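Local coordinates for penicillin-binding protein 2B (Streptococcus pneumoniae, PDB 2WAD), which forms peptide cross-links between adjacent glycan strands of cell-wall peptidoglycan as a penicillin-binding transpeptidase of the elongation machinery, at residues G385-W397 against L440-A452. Residues are numbered along the deposited sequence; the frame is centred on the assembly and turned at random.
Unlike the reference sequence in segment 440-452: Ala446 (reference Thr), Val448 (reference Met).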
ATOM      1  N   GLY A 385     -10.992  17.233 -11.916  1.00 32.23           N
ATOM      2  CA  GLY A 385     -11.362  18.601 -12.243  1.00 29.68           C
ATOM      3  C   GLY A 385     -10.182  19.429 -12.731  1.00 33.69           C
ATOM      4  O   GLY A 385      -9.199  18.882 -13.256  1.00 33.05           O
ATOM      5  N   SER A 386     -10.256  20.741 -12.505  1.00 30.72           N
ATOM      6  CA  SER A 386      -9.404  21.728 -13.163  1.00 32.96           C
ATOM      7  C   SER A 386      -7.932  21.723 -12.759  1.00 31.25           C
ATOM      8  O   SER A 386      -7.118  22.448 -13.330  1.00 32.34           O
ATOM      9  CB  SER A 386      -9.984  23.134 -12.943  1.00 36.37           C
ATOM     10  OG  SER A 386     -10.970  23.450 -13.919  1.00 42.75           O
ATOM     11  N   VAL A 387      -7.590  20.984 -11.719  1.00 32.30           N
ATOM     12  CA  VAL A 387      -6.186  20.882 -11.338  1.00 32.84           C
ATOM     13  C   VAL A 387      -5.326  20.428 -12.523  1.00 32.44           C
ATOM     14  O   VAL A 387      -4.209  20.877 -12.662  1.00 35.78           O
ATOM     15  CB  VAL A 387      -5.974  19.996 -10.112  1.00 32.24           C
ATOM     16  CG1 VAL A 387      -6.653  20.642  -8.900  1.00 34.28           C
ATOM     17  CG2 VAL A 387      -6.535  18.575 -10.354  1.00 33.86           C
ATOM     18  N   VAL A 388      -5.868  19.602 -13.405  1.00 33.33           N
ATOM     19  CA  VAL A 388      -5.081  18.949 -14.434  1.00 33.27           C
ATOM     20  C   VAL A 388      -4.764  19.823 -15.641  1.00 35.34           C
ATOM     21  O   VAL A 388      -4.116  19.348 -16.561  1.00 35.93           O
ATOM     22  CB  VAL A 388      -5.758  17.666 -14.984  1.00 34.13           C
ATOM     23  CG1 VAL A 388      -6.092  16.657 -13.860  1.00 32.59           C
ATOM     24  CG2 VAL A 388      -6.945  18.020 -15.860  1.00 30.90           C
ATOM     25  N   LYS A 389      -5.178  21.091 -15.644  1.00 36.05           N
ATOM     26  CA  LYS A 389      -5.066  21.896 -16.843  1.00 33.22           C
ATOM     27  C   LYS A 389      -3.639  22.128 -17.347  1.00 33.55           C
ATOM     28  O   LYS A 389      -3.405  22.288 -18.547  1.00 31.69           O
ATOM     29  CB  LYS A 389      -5.883  23.183 -16.697  1.00 34.81           C
ATOM     30  CG  LYS A 389      -7.371  22.903 -16.777  1.00 32.37           C
ATOM     31  CD  LYS A 389      -8.227  24.141 -16.523  1.00 33.04           C
ATOM     32  CE  LYS A 389      -9.696  23.764 -16.670  1.00 40.36           C
ATOM     33  NZ  LYS A 389     -10.703  24.831 -16.379  1.00 34.25           N
ATOM     34  N   ALA A 390      -2.676  22.114 -16.435  1.00 35.14           N
ATOM     35  CA  ALA A 390      -1.265  22.227 -16.796  1.00 35.74           C
ATOM     36  C   ALA A 390      -0.742  21.031 -17.599  1.00 37.30           C
ATOM     37  O   ALA A 390       0.190  21.179 -18.412  1.00 36.65           O
ATOM     38  CB  ALA A 390      -0.430  22.391 -15.563  1.00 33.10           C
ATOM     39  N   ALA A 391      -1.320  19.849 -17.382  1.00 37.22           N
ATOM     40  CA  ALA A 391      -0.886  18.686 -18.150  1.00 36.70           C
ATOM     41  C   ALA A 391      -1.432  18.772 -19.578  1.00 39.82           C
ATOM     42  O   ALA A 391      -0.753  18.380 -20.530  1.00 42.44           O
ATOM     43  CB  ALA A 391      -1.267  17.355 -17.461  1.00 33.64           C
ATOM     44  N   THR A 392      -2.641  19.298 -19.742  1.00 38.42           N
ATOM     45  CA  THR A 392      -3.216  19.461 -21.086  1.00 36.93           C
ATOM     46  C   THR A 392      -2.471  20.459 -21.951  1.00 38.06           C
ATOM     47  O   THR A 392      -2.280  20.216 -23.143  1.00 37.23           O
ATOM     48  CB  THR A 392      -4.673  19.933 -21.030  1.00 34.29           C
ATOM     49  OG1 THR A 392      -5.400  19.067 -20.148  1.00 33.78           O
ATOM     50  CG2 THR A 392      -5.279  19.878 -22.414  1.00 34.75           C
ATOM     51  N   ILE A 393      -2.098  21.595 -21.362  1.00 37.42           N
ATOM     52  CA  ILE A 393      -1.212  22.531 -22.026  1.00 35.62           C
ATOM     53  C   ILE A 393       0.110  21.859 -22.395  1.00 37.61           C
ATOM     54  O   ILE A 393       0.652  22.085 -23.478  1.00 38.23           O
ATOM     55  CB  ILE A 393      -0.991  23.812 -21.181  1.00 35.95           C
ATOM     56  CG1 ILE A 393      -2.330  24.508 -20.921  1.00 33.75           C
ATOM     57  CG2 ILE A 393      -0.149  24.839 -21.928  1.00 34.84           C
ATOM     58  CD1 ILE A 393      -2.261  25.670 -19.908  1.00 34.53           C
ATOM     59  N   SER A 394       0.673  21.063 -21.494  1.00 38.18           N
ATOM     60  CA  SER A 394       1.923  20.382 -21.824  1.00 38.47           C
ATOM     61  C   SER A 394       1.744  19.547 -23.110  1.00 39.12           C
ATOM     62  O   SER A 394       2.592  19.542 -23.998  1.00 38.23           O
ATOM     63  CB  SER A 394       2.361  19.472 -20.679  1.00 38.68           C
ATOM     64  OG  SER A 394       2.624  20.198 -19.490  1.00 37.21           O
ATOM     65  N   SER A 395       0.634  18.832 -23.199  1.00 37.81           N
ATOM     66  CA  SER A 395       0.341  18.016 -24.362  1.00 39.43           C
ATOM     67  C   SER A 395       0.249  18.868 -25.628  1.00 39.28           C
ATOM     68  O   SER A 395       0.627  18.406 -26.697  1.00 37.93           O
ATOM     69  CB  SER A 395      -0.939  17.217 -24.136  1.00 38.49           C
ATOM     70  OG  SER A 395      -0.988  16.090 -24.994  1.00 39.72           O
ATOM     71  N   GLY A 396      -0.253  20.096 -25.491  1.00 37.35           N
ATOM     72  CA  GLY A 396      -0.269  21.082 -26.559  1.00 38.95           C
ATOM     73  C   GLY A 396       1.122  21.448 -27.061  1.00 39.44           C
ATOM     74  O   GLY A 396       1.339  21.544 -28.263  1.00 40.04           O
ATOM     75  N   TRP A 397       2.067  21.675 -26.153  1.00 38.49           N
ATOM     76  CA  TRP A 397       3.448  21.919 -26.546  1.00 41.76           C
ATOM     77  C   TRP A 397       4.083  20.690 -27.220  1.00 43.53           C
ATOM     78  O   TRP A 397       4.725  20.849 -28.252  1.00 41.68           O
ATOM     79  CB  TRP A 397       4.293  22.353 -25.341  1.00 44.26           C
ATOM     80  CG  TRP A 397       3.993  23.748 -24.864  1.00 44.13           C
ATOM     81  CD1 TRP A 397       3.779  24.847 -25.649  1.00 44.63           C
ATOM     82  CD2 TRP A 397       3.885  24.195 -23.513  1.00 38.79           C
ATOM     83  NE1 TRP A 397       3.548  25.945 -24.876  1.00 37.40           N
ATOM     84  CE2 TRP A 397       3.596  25.575 -23.559  1.00 39.00           C
ATOM     85  CE3 TRP A 397       4.003  23.567 -22.264  1.00 38.99           C
ATOM     86  CZ2 TRP A 397       3.408  26.338 -22.405  1.00 34.01           C
ATOM     87  CZ3 TRP A 397       3.810  24.322 -21.116  1.00 34.06           C
ATOM     88  CH2 TRP A 397       3.514  25.697 -21.196  1.00 38.01           C
ATOM     89  N   LEU A 440      -4.131  29.390 -16.956  1.00 37.70           N
ATOM     90  CA  LEU A 440      -3.994  28.697 -15.674  1.00 37.86           C
ATOM     91  C   LEU A 440      -4.538  29.555 -14.526  1.00 39.26           C
ATOM     92  O   LEU A 440      -5.290  29.060 -13.669  1.00 37.04           O
ATOM     93  CB  LEU A 440      -2.539  28.275 -15.448  1.00 35.23           C
ATOM     94  CG  LEU A 440      -2.046  27.104 -16.320  1.00 38.09           C
ATOM     95  CD1 LEU A 440      -0.549  26.883 -16.244  1.00 31.82           C
ATOM     96  CD2 LEU A 440      -2.735  25.796 -15.969  1.00 26.32           C
ATOM     97  N   GLU A 441      -4.192  30.846 -14.547  1.00 39.44           N
ATOM     98  CA  GLU A 441      -4.629  31.789 -13.500  1.00 39.53           C
ATOM     99  C   GLU A 441      -6.148  31.838 -13.337  1.00 40.59           C
ATOM    100  O   GLU A 441      -6.645  31.814 -12.199  1.00 40.79           O
ATOM    101  CB  GLU A 441      -4.070  33.196 -13.718  1.00 37.71           C
ATOM    102  CG  GLU A 441      -4.510  34.219 -12.674  1.00 39.83           C
ATOM    103  CD  GLU A 441      -3.906  35.614 -12.902  1.00 43.19           C
ATOM    104  OE1 GLU A 441      -3.113  35.792 -13.851  1.00 40.61           O
ATOM    105  OE2 GLU A 441      -4.224  36.541 -12.122  1.00 39.54           O
ATOM    106  N   TYR A 442      -6.857  31.842 -14.473  1.00 38.09           N
ATOM    107  CA  TYR A 442      -8.316  31.934 -14.516  1.00 37.25           C
ATOM    108  C   TYR A 442      -9.063  30.609 -14.604  1.00 37.51           C
ATOM    109  O   TYR A 442     -10.292  30.556 -14.452  1.00 36.38           O
ATOM    110  CB  TYR A 442      -8.769  32.783 -15.703  1.00 38.38           C
ATOM    111  CG  TYR A 442      -8.069  34.101 -15.885  1.00 39.14           C
ATOM    112  CD1 TYR A 442      -7.456  34.756 -14.820  1.00 43.58           C
ATOM    113  CD2 TYR A 442      -8.037  34.709 -17.137  1.00 43.31           C
ATOM    114  CE1 TYR A 442      -6.803  35.976 -15.012  1.00 42.19           C
ATOM    115  CE2 TYR A 442      -7.404  35.927 -17.329  1.00 38.92           C
ATOM    116  CZ  TYR A 442      -6.780  36.553 -16.274  1.00 46.21           C
ATOM    117  OH  TYR A 442      -6.144  37.763 -16.509  1.00 46.10           O
ATOM    118  N   SER A 443      -8.317  29.535 -14.839  1.00 35.64           N
ATOM    119  CA  SER A 443      -8.906  28.218 -15.048  1.00 36.96           C
ATOM    120  C   SER A 443      -9.800  28.208 -16.279  1.00 36.43           C
ATOM    121  O   SER A 443     -10.937  27.753 -16.228  1.00 36.90           O
ATOM    122  CB  SER A 443      -9.652  27.709 -13.806  1.00 37.32           C
ATOM    123  OG  SER A 443      -9.730  26.279 -13.792  1.00 35.50           O
ATOM    124  N   SER A 444      -9.270  28.723 -17.379  1.00 35.74           N
ATOM    125  CA  SER A 444     -10.029  28.801 -18.620  1.00 37.46           C
ATOM    126  C   SER A 444     -10.252  27.423 -19.232  1.00 37.20           C
ATOM    127  O   SER A 444      -9.287  26.713 -19.548  1.00 37.51           O
ATOM    128  CB  SER A 444      -9.259  29.665 -19.624  1.00 35.06           C
ATOM    129  OG  SER A 444      -9.783  29.477 -20.921  1.00 37.13           O
ATOM    130  N   ASN A 445     -11.512  27.045 -19.422  1.00 35.65           N
ATOM    131  CA  ASN A 445     -11.798  25.875 -20.254  1.00 36.69           C
ATOM    132  C   ASN A 445     -11.564  26.125 -21.754  1.00 36.51           C
ATOM    133  O   ASN A 445     -11.215  25.193 -22.476  1.00 37.42           O
ATOM    134  CB  ASN A 445     -13.226  25.361 -20.046  1.00 36.02           C
ATOM    135  CG  ASN A 445     -13.414  24.589 -18.744  1.00 40.85           C
ATOM    136  OD1 ASN A 445     -12.469  24.064 -18.138  1.00 35.00           O
ATOM    137  ND2 ASN A 445     -14.669  24.479 -18.327  1.00 37.77           N
ATOM    138  N   ALA A 446     -11.758  27.355 -22.232  1.00 34.29           N
ATOM    139  CA  ALA A 446     -11.603  27.650 -23.663  1.00 37.66           C
ATOM    140  C   ALA A 446     -10.193  27.331 -24.139  1.00 35.69           C
ATOM    141  O   ALA A 446     -10.003  26.850 -25.265  1.00 32.84           O
ATOM    142  CB  ALA A 446     -11.924  29.102 -23.988  1.00 32.94           C
ATOM    143  N   TYR A 447      -9.211  27.635 -23.296  1.00 34.70           N
ATOM    144  CA  TYR A 447      -7.808  27.458 -23.709  1.00 36.27           C
ATOM    145  C   TYR A 447      -7.464  25.967 -23.918  1.00 40.42           C
ATOM    146  O   TYR A 447      -6.786  25.614 -24.904  1.00 40.02           O
ATOM    147  CB  TYR A 447      -6.861  28.089 -22.681  1.00 37.35           C
ATOM    148  CG  TYR A 447      -5.441  28.306 -23.184  1.00 37.82           C
ATOM    149  CD1 TYR A 447      -5.090  29.491 -23.810  1.00 40.15           C
ATOM    150  CD2 TYR A 447      -4.464  27.320 -23.057  1.00 37.27           C
ATOM    151  CE1 TYR A 447      -3.807  29.701 -24.291  1.00 36.31           C
ATOM    152  CE2 TYR A 447      -3.176  27.513 -23.550  1.00 32.89           C
ATOM    153  CZ  TYR A 447      -2.864  28.708 -24.159  1.00 34.22           C
ATOM    154  OH  TYR A 447      -1.606  28.939 -24.657  1.00 33.70           O
ATOM    155  N   VAL A 448      -7.940  25.103 -23.010  1.00 36.24           N
ATOM    156  CA  VAL A 448      -7.569  23.698 -23.020  1.00 35.82           C
ATOM    157  C   VAL A 448      -8.409  22.879 -23.996  1.00 35.08           C
ATOM    158  O   VAL A 448      -7.952  21.857 -24.484  1.00 33.84           O
ATOM    159  CB  VAL A 448      -7.618  23.023 -21.623  1.00 35.66           C
ATOM    160  CG1 VAL A 448      -6.453  23.493 -20.740  1.00 35.46           C
ATOM    161  CG2 VAL A 448      -8.970  23.210 -20.946  1.00 28.69           C
ATOM    162  N   VAL A 449      -9.644  23.301 -24.236  1.00 32.93           N
ATOM    163  CA  VAL A 449     -10.499  22.674 -25.227  1.00 35.62           C
ATOM    164  C   VAL A 449      -9.998  22.977 -26.654  1.00 36.76           C
ATOM    165  O   VAL A 449      -9.946  22.090 -27.506  1.00 39.49           O
ATOM    166  CB  VAL A 449     -11.974  23.091 -25.041  1.00 36.97           C
ATOM    167  CG1 VAL A 449     -12.796  22.636 -26.228  1.00 41.24           C
ATOM    168  CG2 VAL A 449     -12.552  22.447 -23.782  1.00 31.78           C
ATOM    169  N   GLN A 450      -9.611  24.217 -26.916  1.00 34.72           N
ATOM    170  CA  GLN A 450      -8.949  24.565 -28.172  1.00 36.65           C
ATOM    171  C   GLN A 450      -7.615  23.841 -28.338  1.00 36.09           C
ATOM    172  O   GLN A 450      -7.334  23.319 -29.397  1.00 36.74           O
ATOM    173  CB  GLN A 450      -8.769  26.086 -28.294  1.00 35.68           C
ATOM    174  CG  GLN A 450     -10.054  26.819 -28.633  1.00 37.97           C
ATOM    175  CD  GLN A 450      -9.899  28.337 -28.656  1.00 44.38           C
ATOM    176  OE1 GLN A 450      -9.903  28.947 -29.728  1.00 48.30           O
ATOM    177  NE2 GLN A 450      -9.803  28.958 -27.476  1.00 37.03           N
ATOM    178  N   THR A 451      -6.808  23.760 -27.287  1.00 38.20           N
ATOM    179  CA  THR A 451      -5.609  22.932 -27.319  1.00 36.82           C
ATOM    180  C   THR A 451      -5.873  21.479 -27.681  1.00 38.81           C
ATOM    181  O   THR A 451      -5.191  20.960 -28.569  1.00 36.32           O
ATOM    182  CB  THR A 451      -4.821  22.966 -25.996  1.00 37.18           C
ATOM    183  OG1 THR A 451      -4.404  24.306 -25.717  1.00 35.00           O
ATOM    184  CG2 THR A 451      -3.586  22.084 -26.086  1.00 32.44           C
ATOM    185  N   ALA A 452      -6.824  20.823 -27.006  1.00 38.68           N
ATOM    186  CA  ALA A 452      -7.175  19.433 -27.348  1.00 39.97           C
ATOM    187  C   ALA A 452      -7.652  19.261 -28.798  1.00 40.60           C
ATOM    188  O   ALA A 452      -7.229  18.341 -29.494  1.00 41.53           O
ATOM    189  CB  ALA A 452      -8.244  18.860 -26.392  1.00 39.31           C
TER
HETATM  190  O   HOH W   1     -12.260  25.831 -12.840  1.00 41.46           O
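Lys389 stretches across to the turn at Ser443-Asn445 and buries more surface here than any other residue. Its chain runs fully extended beyond CG, carrying NZ past the start of its own helix to lie among oxygens of both segments. NZ donates to Asn445 OD1 at 2.6 Å, meeting the amide from above its carbonyl plane, and to the backbone Ser443 O at 2.9 Å, approached still more steeply, 70° out of plane. Ser443 OG also accepts from it, and within the same segment Ser386 OG accepts from Lys389 NZ at 2.8 Å. NZ thus lies within bonding distance of four oxygens, more than it has hydrogens to give each a bond of its own. Ser386 is assigned as the residue that forms the acyl-ester intermediate; a water touches both serine hydroxyls. The arrangement is consistent with the SxxK and SxN motifs of the family. Ser443, with positive phi, is the C' residue of a Schellman motif that ends helix 436-442, and its carbonyl and hydroxyl both face the lysine. Ser444 OG accepts from Tyr447 N as N-cap of the next helix and also pairs with Asp410.

Behind the polar end the contact turns apolar. Ile393 and Leu440 meet tip to tip, CD1 to CG at 3.9 Å, and Leu440 CD2 also lies against Ala390. Val448 stands across both Lys389 and Thr392: its CG1, anti to the carbonyl carbon (chi1 -73°), packs 4.1 Å from Lys389 CB and 4.0 Å from Thr392 CB. Farther along, Thr451 CG2 rests on Gly396 CA at 3.5 Å, where the glycine lets the backbones come close.

Helices 389-397 and 445-452 run at 37° to each other, their axes 9.2 Å apart. Ser443 OG has a further partner in Lys615, on edge strand 613-616 of the six-stranded sheet, while helices 471-484, 525-536 and 578-593 also pack against helix 389-398.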